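Local coordinates for protein 3-hydroxy-3-methylglutaryl-CoA lyase (Acinetobacter baumannii, PDB 6NDS) that binds a zinc ion and coenzyme A within a TIM-barrel fold of the HMGL-like family, at residues T153-P157 / A185-A191; H215-T219 / S255-C259; L242-G246 / D295-Q299. One frame throughout, in Å; residues are numbered along the deposited sequence.

Contact 1 of 3, residues T153-P157 / A185-A191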
loop_
_atom_site.group_PDB
_atom_site.type_symbol
_atom_site.label_atom_id
_atom_site.label_comp_id
_atom_site.label_asym_id
_atom_site.label_seq_id
_atom_site.Cartn_x
_atom_site.Cartn_y
_atom_site.Cartn_z
ATOM N N THR A 153 -16.137 -8.406 7.957
ATOM C CA THR A 153 -16.866 -7.229 8.429
ATOM C C THR A 153 -17.135 -6.250 7.292
ATOM O O THR A 153 -18.190 -5.601 7.252
ATOM C CB THR A 153 -16.071 -6.542 9.549
ATOM O OG1 THR A 153 -16.234 -7.284 10.766
ATOM C CG2 THR A 153 -16.533 -5.095 9.777
ATOM N N PHE A 154 -16.197 -6.142 6.352
ATOM C CA PHE A 154 -16.225 -5.099 5.338
ATOM C C PHE A 154 -16.618 -5.617 3.955
ATOM O O PHE A 154 -16.465 -4.893 2.963
ATOM C CB PHE A 154 -14.859 -4.406 5.289
ATOM C CG PHE A 154 -14.408 -3.862 6.622
ATOM C CD1 PHE A 154 -14.762 -2.579 7.019
ATOM C CD2 PHE A 154 -13.641 -4.634 7.479
ATOM C CE1 PHE A 154 -14.356 -2.078 8.255
ATOM C CE2 PHE A 154 -13.228 -4.139 8.707
ATOM C CZ PHE A 154 -13.586 -2.853 9.093
ATOM N N GLY A 155 -17.131 -6.836 3.866
ATOM C CA GLY A 155 -17.479 -7.461 2.605
ATOM C C GLY A 155 -16.998 -8.900 2.605
ATOM O O GLY A 155 -16.127 -9.294 3.379
ATOM N N CYS A 156 -17.589 -9.698 1.718
ATOM C CA CYS A 156 -17.368 -11.131 1.634
ATOM C C CYS A 156 -17.010 -11.528 0.208
ATOM O O CYS A 156 -17.633 -11.045 -0.747
ATOM C CB CYS A 156 -18.631 -11.877 2.079
ATOM S SG CYS A 156 -18.604 -13.659 1.778
ATOM N N PRO A 157 -16.011 -12.401 0.029
ATOM C CA PRO A 157 -15.656 -12.839 -1.331
ATOM C C PRO A 157 -16.740 -13.669 -2.008
ATOM O O PRO A 157 -16.692 -13.841 -3.235
ATOM C CB PRO A 157 -14.380 -13.668 -1.111
ATOM C CG PRO A 157 -14.518 -14.181 0.305
ATOM C CD PRO A 157 -15.187 -13.055 1.064
ATOM N N ALA A 185 -12.507 -7.766 11.282
ATOM C CA ALA A 185 -11.530 -8.269 10.324
ATOM C C ALA A 185 -12.008 -8.060 8.891
ATOM O O ALA A 185 -13.143 -8.416 8.552
ATOM C CB ALA A 185 -11.242 -9.751 10.587
ATOM N N ASP A 186 -11.112 -7.524 8.049
ATOM C CA ASP A 186 -11.310 -7.402 6.597
ATOM C C ASP A 186 -10.607 -8.578 5.918
ATOM O O ASP A 186 -9.495 -8.471 5.390
ATOM C CB ASP A 186 -10.763 -6.067 6.107
ATOM C CG ASP A 186 -11.010 -5.847 4.641
ATOM O OD1 ASP A 186 -11.854 -6.566 4.076
ATOM O OD2 ASP A 186 -10.361 -4.960 4.049
ATOM N N THR A 187 -11.312 -9.709 5.898
ATOM C CA THR A 187 -10.717 -11.005 5.577
ATOM C C THR A 187 -10.110 -11.059 4.178
ATOM O O THR A 187 -9.047 -11.665 3.984
ATOM C CB THR A 187 -11.788 -12.077 5.733
ATOM O OG1 THR A 187 -12.379 -11.937 7.026
ATOM C CG2 THR A 187 -11.185 -13.480 5.584
ATOM N N THR A 188 -10.775 -10.479 3.175
ATOM C CA THR A 188 -10.204 -10.492 1.830
ATOM C C THR A 188 -9.932 -9.088 1.302
ATOM O O THR A 188 -9.966 -8.863 0.090
ATOM C CB THR A 188 -11.086 -11.254 0.844
ATOM O OG1 THR A 188 -12.369 -10.626 0.759
ATOM C CG2 THR A 188 -11.239 -12.702 1.279
ATOM N N GLY A 189 -9.635 -8.147 2.194
ATOM C CA GLY A 189 -9.140 -6.853 1.762
ATOM C C GLY A 189 -10.122 -6.092 0.897
ATOM O O GLY A 189 -9.762 -5.570 -0.164
ATOM N N MET A 190 -11.376 -6.032 1.342
ATOM C CA MET A 190 -12.428 -5.341 0.615
ATOM C C MET A 190 -12.736 -3.951 1.165
ATOM O O MET A 190 -13.521 -3.220 0.539
ATOM C CB MET A 190 -13.697 -6.202 0.615
ATOM C CG MET A 190 -13.489 -7.524 -0.160
ATOM S SD MET A 190 -14.900 -8.631 -0.069
ATOM C CE MET A 190 -16.067 -7.831 -1.163
ATOM N N ALA A 191 -12.137 -3.559 2.289
ATOM C CA ALA A 191 -12.491 -2.300 2.945
ATOM C C ALA A 191 -11.886 -1.083 2.238
ATOM O O ALA A 191 -10.842 -1.166 1.586
ATOM C CB ALA A 191 -12.026 -2.302 4.404
HETATM O O HOH W 1 -14.211 -7.909 4.935
HETATM O O HOH W 2 -13.607 -10.450 2.989
#

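Contact 2 of 3, residues H215-T219 / S255-C259. With ZN (zinc ion), chain H.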
loop_
_atom_site.group_PDB
_atom_site.type_symbol
_atom_site.label_atom_id
_atom_site.label_comp_id
_atom_site.label_asym_id
_atom_site.label_seq_id
_atom_site.Cartn_x
_atom_site.Cartn_y
_atom_site.Cartn_z
ATOM N N HIS A 215 -8.307 -5.620 11.963
ATOM C CA HIS A 215 -7.490 -6.664 11.335
ATOM C C HIS A 215 -7.664 -6.548 9.817
ATOM O O HIS A 215 -8.609 -7.097 9.248
ATOM C CB HIS A 215 -7.950 -8.004 11.895
ATOM C CG HIS A 215 -7.284 -9.212 11.305
ATOM N ND1 HIS A 215 -6.450 -10.026 12.043
ATOM C CD2 HIS A 215 -7.404 -9.800 10.087
ATOM C CE1 HIS A 215 -6.049 -11.039 11.293
ATOM N NE2 HIS A 215 -6.609 -10.925 10.099
ATOM N N PHE A 216 -6.770 -5.813 9.154
ATOM C CA PHE A 216 -6.887 -5.564 7.718
ATOM C C PHE A 216 -5.968 -6.473 6.905
ATOM O O PHE A 216 -4.810 -6.702 7.261
ATOM C CB PHE A 216 -6.558 -4.098 7.387
ATOM C CG PHE A 216 -7.542 -3.106 7.931
ATOM C CD1 PHE A 216 -8.843 -3.055 7.442
ATOM C CD2 PHE A 216 -7.155 -2.174 8.883
ATOM C CE1 PHE A 216 -9.756 -2.112 7.934
ATOM C CE2 PHE A 216 -8.058 -1.219 9.365
ATOM C CZ PHE A 216 -9.362 -1.194 8.892
ATOM N N HIS A 217 -6.488 -6.997 5.806
ATOM C CA HIS A 217 -5.636 -7.608 4.797
ATOM C C HIS A 217 -5.424 -6.605 3.659
ATOM O O HIS A 217 -6.196 -5.652 3.489
ATOM C CB HIS A 217 -6.246 -8.931 4.305
ATOM C CG HIS A 217 -6.161 -10.053 5.308
ATOM N ND1 HIS A 217 -5.236 -11.076 5.204
ATOM C CD2 HIS A 217 -6.878 -10.316 6.426
ATOM C CE1 HIS A 217 -5.388 -11.914 6.212
ATOM N NE2 HIS A 217 -6.371 -11.470 6.978
ATOM N N ASN A 218 -4.333 -6.791 2.907
ATOM C CA ASN A 218 -3.881 -5.805 1.926
ATOM C C ASN A 218 -4.205 -6.210 0.484
ATOM O O ASN A 218 -3.523 -5.778 -0.461
ATOM C CB ASN A 218 -2.379 -5.560 2.077
ATOM C CG ASN A 218 -1.919 -4.309 1.343
ATOM O OD1 ASN A 218 -2.591 -3.273 1.375
ATOM N ND2 ASN A 218 -0.779 -4.403 0.666
ATOM N N THR A 219 -5.280 -6.983 0.299
ATOM C CA THR A 219 -5.559 -7.637 -0.979
ATOM C C THR A 219 -5.687 -6.644 -2.120
ATOM O O THR A 219 -5.310 -6.962 -3.255
ATOM C CB THR A 219 -6.837 -8.461 -0.838
ATOM O OG1 THR A 219 -6.743 -9.223 0.369
ATOM C CG2 THR A 219 -7.037 -9.391 -2.032
ATOM N N SER A 255 -5.204 -12.995 0.703
ATOM C CA SER A 255 -3.789 -12.676 0.577
ATOM C C SER A 255 -3.320 -12.080 1.902
ATOM O O SER A 255 -4.017 -12.144 2.920
ATOM C CB SER A 255 -3.552 -11.747 -0.625
ATOM O OG SER A 255 -4.019 -10.440 -0.345
ATOM N N GLY A 256 -2.141 -11.468 1.884
ATOM C CA GLY A 256 -1.429 -11.205 3.115
ATOM C C GLY A 256 -2.110 -10.186 4.009
ATOM O O GLY A 256 -2.823 -9.281 3.567
ATOM N N ASN A 257 -1.885 -10.360 5.300
ATOM C CA ASN A 257 -2.152 -9.308 6.261
ATOM C C ASN A 257 -1.337 -8.074 5.909
ATOM O O ASN A 257 -0.343 -8.139 5.172
ATOM C CB ASN A 257 -1.754 -9.754 7.665
ATOM C CG ASN A 257 -2.563 -10.923 8.147
ATOM O OD1 ASN A 257 -2.299 -12.075 7.794
ATOM N ND2 ASN A 257 -3.558 -10.634 8.979
ATOM N N ILE A 258 -1.715 -6.941 6.496
ATOM C CA ILE A 258 -0.798 -5.811 6.416
ATOM C C ILE A 258 0.535 -6.205 7.037
ATOM O O ILE A 258 0.608 -6.963 8.017
ATOM C CB ILE A 258 -1.370 -4.545 7.069
ATOM C CG1 ILE A 258 -1.758 -4.794 8.515
ATOM C CG2 ILE A 258 -2.562 -4.012 6.259
ATOM C CD1 ILE A 258 -1.978 -3.489 9.298
ATOM N N CYS A 259 1.607 -5.707 6.436
ATOM C CA CYS A 259 2.958 -6.055 6.846
ATOM C C CYS A 259 3.365 -5.297 8.109
ATOM O O CYS A 259 3.336 -4.064 8.137
ATOM C CB CYS A 259 3.900 -5.718 5.696
ATOM S SG CYS A 259 5.631 -5.884 6.085
HETATM ZN ZN ZN H . -6.890 -12.631 8.772
HETATM O O HOH W 3 -3.803 -7.736 9.571
HETATM O O HOH W 4 -6.757 -11.604 1.948
HETATM O O HOH W 5 -7.031 -14.447 7.511
#

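Contact 3 of 3, residues L242-G246 / D295-Q299. With ACT (acetate ion), chain F.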
loop_
_atom_site.group_PDB
_atom_site.type_symbol
_atom_site.label_atom_id
_atom_site.label_comp_id
_atom_site.label_asym_id
_atom_site.label_seq_id
_atom_site.Cartn_x
_atom_site.Cartn_y
_atom_site.Cartn_z
ATOM N N LEU A 242 4.330 -10.260 10.241
ATOM C CA LEU A 242 5.708 -10.092 9.793
ATOM C C LEU A 242 5.834 -10.394 8.304
ATOM O O LEU A 242 5.349 -11.423 7.817
ATOM C CB LEU A 242 6.621 -11.029 10.587
ATOM C CG LEU A 242 8.122 -10.904 10.304
ATOM C CD1 LEU A 242 8.657 -9.627 10.941
ATOM C CD2 LEU A 242 8.824 -12.139 10.862
ATOM N N GLY A 243 6.497 -9.493 7.580
ATOM C CA GLY A 243 6.734 -9.700 6.162
ATOM C C GLY A 243 5.506 -9.627 5.280
ATOM O O GLY A 243 5.620 -9.871 4.072
ATOM N N GLY A 244 4.330 -9.331 5.833
ATOM C CA GLY A 244 3.142 -9.368 5.001
ATOM C C GLY A 244 2.649 -10.756 4.667
ATOM O O GLY A 244 1.946 -10.944 3.660
ATOM N N LEU A 245 3.018 -11.752 5.467
ATOM C CA LEU A 245 2.465 -13.084 5.309
ATOM C C LEU A 245 0.952 -13.049 5.532
ATOM O O LEU A 245 0.402 -12.062 6.032
ATOM C CB LEU A 245 3.115 -14.045 6.305
ATOM C CG LEU A 245 4.628 -14.235 6.148
ATOM C CD1 LEU A 245 5.195 -15.111 7.280
ATOM C CD2 LEU A 245 4.920 -14.851 4.794
ATOM N N GLY A 246 0.270 -14.116 5.115
ATOM C CA GLY A 246 -1.072 -14.380 5.622
ATOM C C GLY A 246 -2.117 -14.596 4.543
ATOM O O GLY A 246 -1.848 -14.542 3.345
ATOM N N ASP A 295 10.197 -15.183 -1.378
ATOM C CA ASP A 295 10.125 -13.831 -0.837
ATOM C C ASP A 295 8.709 -13.522 -0.362
ATOM O O ASP A 295 7.745 -14.206 -0.715
ATOM C CB ASP A 295 10.560 -12.801 -1.880
ATOM C CG ASP A 295 12.039 -12.888 -2.204
ATOM O OD1 ASP A 295 12.388 -12.844 -3.402
ATOM O OD2 ASP A 295 12.851 -13.017 -1.263
ATOM N N THR A 296 8.588 -12.480 0.455
ATOM C CA THR A 296 7.319 -12.098 1.058
ATOM C C THR A 296 6.980 -10.663 0.677
ATOM O O THR A 296 7.866 -9.891 0.293
ATOM C CB THR A 296 7.351 -12.239 2.591
ATOM O OG1 THR A 296 7.964 -11.085 3.184
ATOM C CG2 THR A 296 8.107 -13.499 3.016
ATOM N N PRO A 297 5.698 -10.265 0.775
ATOM C CA PRO A 297 5.283 -8.902 0.359
ATOM C C PRO A 297 5.552 -7.855 1.432
ATOM O O PRO A 297 4.642 -7.287 2.056
ATOM C CB PRO A 297 3.782 -9.073 0.094
ATOM C CG PRO A 297 3.448 -10.501 0.354
ATOM C CD PRO A 297 4.542 -11.094 1.155
ATOM N N SER A 298 6.826 -7.608 1.687
ATOM C CA SER A 298 7.258 -6.564 2.613
ATOM C C SER A 298 8.016 -5.503 1.829
ATOM O O SER A 298 9.061 -5.805 1.245
ATOM C CB SER A 298 8.165 -7.128 3.702
ATOM O OG SER A 298 8.769 -6.069 4.434
ATOM N N GLN A 299 7.521 -4.262 1.854
ATOM C CA GLN A 299 8.255 -3.202 1.168
ATOM C C GLN A 299 9.512 -2.822 1.941
ATOM O O GLN A 299 10.563 -2.576 1.335
ATOM C CB GLN A 299 7.359 -1.981 0.954
ATOM C CG GLN A 299 6.172 -2.225 0.028
ATOM C CD GLN A 299 6.597 -2.547 -1.392
ATOM O OE1 GLN A 299 6.793 -1.652 -2.217
ATOM N NE2 GLN A 299 6.740 -3.828 -1.686
HETATM C C ACT F . 11.646 -10.383 1.445
HETATM O O ACT F . 11.053 -11.453 1.148
HETATM O OXT ACT F . 12.468 -10.162 2.379
HETATM C CH3 ACT F . 11.304 -9.182 0.529
#

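Contact 1 of 3, residues T153-P157 / A185-A191
At the C-terminal end of this TIM barrel, the loop that follows strand 145-151 packs against the end of the neighbouring parallel strand 182-186 and the turn beyond it. F154, M190 and A185 bury the most surface here. Just past strand 145-151, T153 N donates to A185 O (3.1 Å), tying the loop to the end of strand 182-186. The small methyl of A185 points away from the loop, so the backbone is what meets T153. One residue on, the F154 ring lies with CD2 3.5 Å from D186 CB and CG 3.6 Å from A191 CB. A large flat side chain suits this place because V196 and I199 of helix 193-203 and L214 of strand 212-216 complete its apolar surroundings. The M190 side chain packs against the loop backbone, its SD 3.4 Å from both G155 C and C156 N; the unbranched, flexible thioether can follow the main chain closely. Glycine is needed at 155 because a beta carbon would clash with M190 CE and, at phi/psi 136/160, would also be jammed against the carbonyl O of F154. The 185-191 segment folds back through a type I turn from D186 to G189, the latter with positive phi. D186 then ties the turn down, accepting M190 N at OD1 (2.8 Å) and A191 N at OD2 (2.9 Å). The second subunit also reaches this region, where its N306 bonds to M190 O. A water bridges the two segments, donating to G155 O and D186 OD1 (2.8 Å each) and accepting from F154 N at 3.0 Å.

Contact 2 of 3, residues H215-T219 / S255-C259
H215, on the barrel strand 212-216, binds zinc through NE2 (2.2 Å), while its ND1 is held by D239. F216 turns its ring away toward N226 and V227 of helix 223-232, but its carbonyl serves the contact: F216 O accepts I258 N at 3.2 Å and a water at 2.7 Å, and that water accepts N257 ND2 at 3.0 Å. The branched I258 adds an apolar touch, CG2 lying 4.2 Å from F216 CB. H217 pairs with N257 in a single antiparallel bridge, a non-hydrogen-bonded pair with CA atoms 4.1 Å apart, flanked by the I258 bond and by N218 N to G256 O (3.0 Å). An imidazole suits H217 because both its nitrogens are used: NE2 binds zinc at 2.2 Å and ND1 donates to S255 O at 2.8 Å, while N257 ND2 sits over one ring face. N218 bonds by its side chain to G223. The segment ends at T219, whose OG1 meets S255 OG in a 3.1 Å hydrogen bond. D25, which also accepts N257 ND2, is the third protein ligand of the zinc, and a water binds the metal at 2.2 Å. Because ND1 of H217 carries the proton given to S255 O, NE2 offers its lone pair to the metal; the loop 255-259 thus orients a zinc ligand and fixes its tautomer.

Contact 3 of 3, residues L242-G246 / D295-Q299
Two consecutive glycines with positive phi, G243 (69/3) and G244 (75/22), form the face of this contact, in the glycine-rich loop that follows TIM-barrel strand 237-240. Side chains would not fit: a beta carbon on G243 would run into T296 OG1, and one on G244 into P297 O. The bare backbone therefore lies close against the segment 295-299, and the T296 hydroxyl secures it by donating from OG1 to G243 O at 2.8 Å. P297 presses its CD to 3.6 Å from G244 O and centres an inverse gamma turn, closed by a weak bond from S298 N to T296 O (2.9 Å). That bend leads into helix 299-303, where S298 is the N-cap: its OG takes A301 N and also bonds to E261 of helix 260-270. L245, packed on L292, adds a methyl contact, CD2 to T296 CG2 at 3.9 Å. The backbone of T296 binds an acetate, probably from the crystallisation liquor, with T296 N 2.8 Å from the acetate O.

The three contacts form a chain across the C-terminal end of the barrel, contact 2 standing between the other two. Contacts 1 and 2, with centres 10 Å apart, join through neighbouring strands 182-186 and 212-216, where D186 N lies 2.8 Å from H215 O in a probable hydrogen bond. Contacts 2 and 3, with centres 9 Å apart, meet where N257 N approaches L245 O at 2.9 Å, and their segments alternate along the sequence. Contacts 1 and 3 do not touch; about 8 Å separates their nearest atoms. Contact 2 holds the zinc ligands H215 and H217, whereas the side chains of A185 and L245 lie about 6 and 10 Å from the metal.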